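Local coordinates for protein N-alpha-acetyltransferase 30 (Saccharomyces cerevisiae, PDB 6YGA) that transfers, as the catalytic subunit of the NatC complex, an acetyl group from acetyl-CoA to the N-terminal methionine of target proteins, at residues R76-I81 and K153-L158. Numbering follows the deposited sequence.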
loop_
_atom_site.group_PDB
_atom_site.type_symbol
_atom_site.label_atom_id
_atom_site.label_comp_id
_atom_site.label_asym_id
_atom_site.label_seq_id
_atom_site.Cartn_x
_atom_site.Cartn_y
_atom_site.Cartn_z
ATOM N N ARG A 76 -16.593 -15.397 14.856
ATOM C CA ARG A 76 -15.510 -15.140 15.793
ATOM C C ARG A 76 -15.609 -13.736 16.369
ATOM O O ARG A 76 -15.964 -12.785 15.665
ATOM C CB ARG A 76 -14.140 -15.342 15.125
ATOM C CG ARG A 76 -13.847 -16.804 14.810
ATOM C CD ARG A 76 -12.550 -16.995 14.033
ATOM N NE ARG A 76 -11.361 -16.644 14.807
ATOM C CZ ARG A 76 -10.787 -17.438 15.708
ATOM N NH1 ARG A 76 -11.297 -18.635 15.968
ATOM N NH2 ARG A 76 -9.705 -17.033 16.358
ATOM N N LEU A 77 -15.302 -13.620 17.660
ATOM C CA LEU A 77 -15.244 -12.335 18.345
ATOM C C LEU A 77 -13.817 -11.809 18.296
ATOM O O LEU A 77 -12.884 -12.487 18.743
ATOM C CB LEU A 77 -15.707 -12.463 19.795
ATOM C CG LEU A 77 -17.215 -12.498 20.018
ATOM C CD1 LEU A 77 -17.542 -12.572 21.502
ATOM C CD2 LEU A 77 -17.856 -11.277 19.383
ATOM N N ARG A 78 -13.654 -10.599 17.763
ATOM C CA ARG A 78 -12.351 -9.962 17.610
ATOM C C ARG A 78 -12.236 -8.801 18.592
ATOM O O ARG A 78 -12.952 -7.799 18.470
ATOM C CB ARG A 78 -12.146 -9.477 16.175
ATOM C CG ARG A 78 -10.979 -8.516 16.015
ATOM C CD ARG A 78 -10.598 -8.337 14.558
ATOM N NE ARG A 78 -10.010 -9.552 14.003
ATOM C CZ ARG A 78 -9.626 -9.684 12.738
ATOM N NH1 ARG A 78 -9.769 -8.675 11.891
ATOM N NH2 ARG A 78 -9.097 -10.825 12.319
ATOM N N GLY A 79 -11.345 -8.944 19.569
ATOM C CA GLY A 79 -10.966 -7.814 20.385
ATOM C C GLY A 79 -10.020 -6.894 19.636
ATOM O O GLY A 79 -9.264 -7.316 18.762
ATOM N N TYR A 80 -10.072 -5.610 19.984
ATOM C CA TYR A 80 -9.301 -4.594 19.279
ATOM C C TYR A 80 -8.734 -3.596 20.274
ATOM O O TYR A 80 -9.465 -3.083 21.125
ATOM C CB TYR A 80 -10.168 -3.876 18.237
ATOM C CG TYR A 80 -9.452 -2.771 17.497
ATOM C CD1 TYR A 80 -8.480 -3.064 16.550
ATOM C CD2 TYR A 80 -9.754 -1.438 17.740
ATOM C CE1 TYR A 80 -7.823 -2.059 15.871
ATOM C CE2 TYR A 80 -9.104 -0.425 17.064
ATOM C CZ TYR A 80 -8.139 -0.741 16.133
ATOM O OH TYR A 80 -7.488 0.265 15.459
ATOM N N ILE A 81 -7.435 -3.327 20.168
ATOM C CA ILE A 81 -6.755 -2.353 21.014
ATOM C C ILE A 81 -6.651 -1.056 20.221
ATOM O O ILE A 81 -5.861 -0.958 19.275
ATOM C CB ILE A 81 -5.374 -2.856 21.457
ATOM C CG1 ILE A 81 -5.519 -4.133 22.292
ATOM C CG2 ILE A 81 -4.630 -1.782 22.238
ATOM C CD1 ILE A 81 -4.201 -4.714 22.769
ATOM N N LYS A 153 -0.183 -5.336 10.885
ATOM C CA LYS A 153 -1.398 -5.801 11.536
ATOM C C LYS A 153 -1.025 -6.978 12.426
ATOM O O LYS A 153 -0.585 -8.018 11.926
ATOM C CB LYS A 153 -2.445 -6.209 10.500
ATOM C CG LYS A 153 -3.798 -6.581 11.074
ATOM C CD LYS A 153 -4.781 -6.912 9.965
ATOM C CE LYS A 153 -6.208 -6.877 10.471
ATOM N NZ LYS A 153 -7.183 -6.894 9.346
ATOM N N LEU A 154 -1.177 -6.806 13.736
ATOM C CA LEU A 154 -0.809 -7.826 14.709
ATOM C C LEU A 154 -2.060 -8.522 15.225
ATOM O O LEU A 154 -3.067 -7.871 15.515
ATOM C CB LEU A 154 -0.039 -7.220 15.882
ATOM C CG LEU A 154 1.225 -6.439 15.528
ATOM C CD1 LEU A 154 1.911 -5.893 16.773
ATOM C CD2 LEU A 154 2.170 -7.318 14.739
ATOM N N ILE A 155 -1.982 -9.848 15.342
ATOM C CA ILE A 155 -3.090 -10.673 15.806
ATOM C C ILE A 155 -2.570 -11.677 16.826
ATOM O O ILE A 155 -1.539 -12.323 16.606
ATOM C CB ILE A 155 -3.787 -11.402 14.641
ATOM C CG1 ILE A 155 -4.399 -10.392 13.672
ATOM C CG2 ILE A 155 -4.855 -12.352 15.165
ATOM C CD1 ILE A 155 -5.245 -11.023 12.604
ATOM N N LEU A 156 -3.279 -11.795 17.941
ATOM C CA LEU A 156 -2.987 -12.780 18.978
ATOM C C LEU A 156 -4.169 -13.728 19.079
ATOM O O LEU A 156 -5.265 -13.310 19.502
ATOM C CB LEU A 156 -2.726 -12.103 20.322
ATOM C CG LEU A 156 -2.604 -13.010 21.548
ATOM C CD1 LEU A 156 -1.304 -13.798 21.499
ATOM C CD2 LEU A 156 -2.705 -12.199 22.835
ATOM N N PRO A 157 -4.007 -14.997 18.707
ATOM C CA PRO A 157 -5.141 -15.929 18.717
ATOM C C PRO A 157 -5.369 -16.504 20.110
ATOM O O PRO A 157 -4.435 -16.966 20.774
ATOM C CB PRO A 157 -4.709 -17.012 17.725
ATOM C CG PRO A 157 -3.230 -17.037 17.855
ATOM C CD PRO A 157 -2.780 -15.627 18.191
ATOM N N LEU A 158 -6.624 -16.474 20.553
ATOM C CA LEU A 158 -6.974 -16.946 21.884
ATOM C C LEU A 158 -7.708 -18.273 21.865
ATOM O O LEU A 158 -7.588 -19.050 22.818
ATOM C CB LEU A 158 -7.827 -15.899 22.608
ATOM C CG LEU A 158 -7.206 -14.502 22.735
ATOM C CD1 LEU A 158 -8.185 -13.532 23.369
ATOM C CD2 LEU A 158 -5.913 -14.554 23.530
HETATM O O HOH W 1 -8.671 -9.771 8.980
#
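The ends of Arg78 and Lys153 meet from two strands that are not neighbours, and illustrate how long basic side chains can span the width of an intervening strand. Their chains cross at about a right angle, bringing Arg78 NH1 to 4.0 Å from Lys153 NZ. Such closeness of like charges would probably be costly on its own, but Arg78 NH2 is paired in a salt bridge with Glu114 OE2, and a bridging water accepts a hydrogen bond from each cation: its oxygen lies 3.3 Å from Arg78 NH1, in the guanidinium plane and at its edge, and 3.3 Å from Lys153 NZ. The lysine gets there as a stretched chain, with CG turned away from the backbone N (chi1 -174°) and every later torsion extended. Arg78 instead bends at chi3 (-69°), which turns its guanidinium off the line of the aliphatic stem. The other terminal nitrogen of Arg78, NH2, comes 3.9 Å from Ile155 CD1, a van der Waals approach in which the methyl meets the flat group obliquely.

In the mixed sheet of this GNAT fold, strand 114-120 lies between 76-86 and 151-157, pairing parallel with the first and antiparallel with the second. The two segments therefore share no backbone pairing, and no direct hydrogen bond joins their side chains either; even the nearest CA atoms, those of Arg78 and Pro157, are 9.4 Å apart. The strand between them also supplies the acid: Glu114 holds Arg76 NH2 as well, through OE1, which would further offset the local positive charge. Ile155 also packs on Met138 of strand 136-141 and on Leu587 of the N-alpha-acetyltransferase 35 chain, placing this part of the sheet beside the subunit interface of NatC.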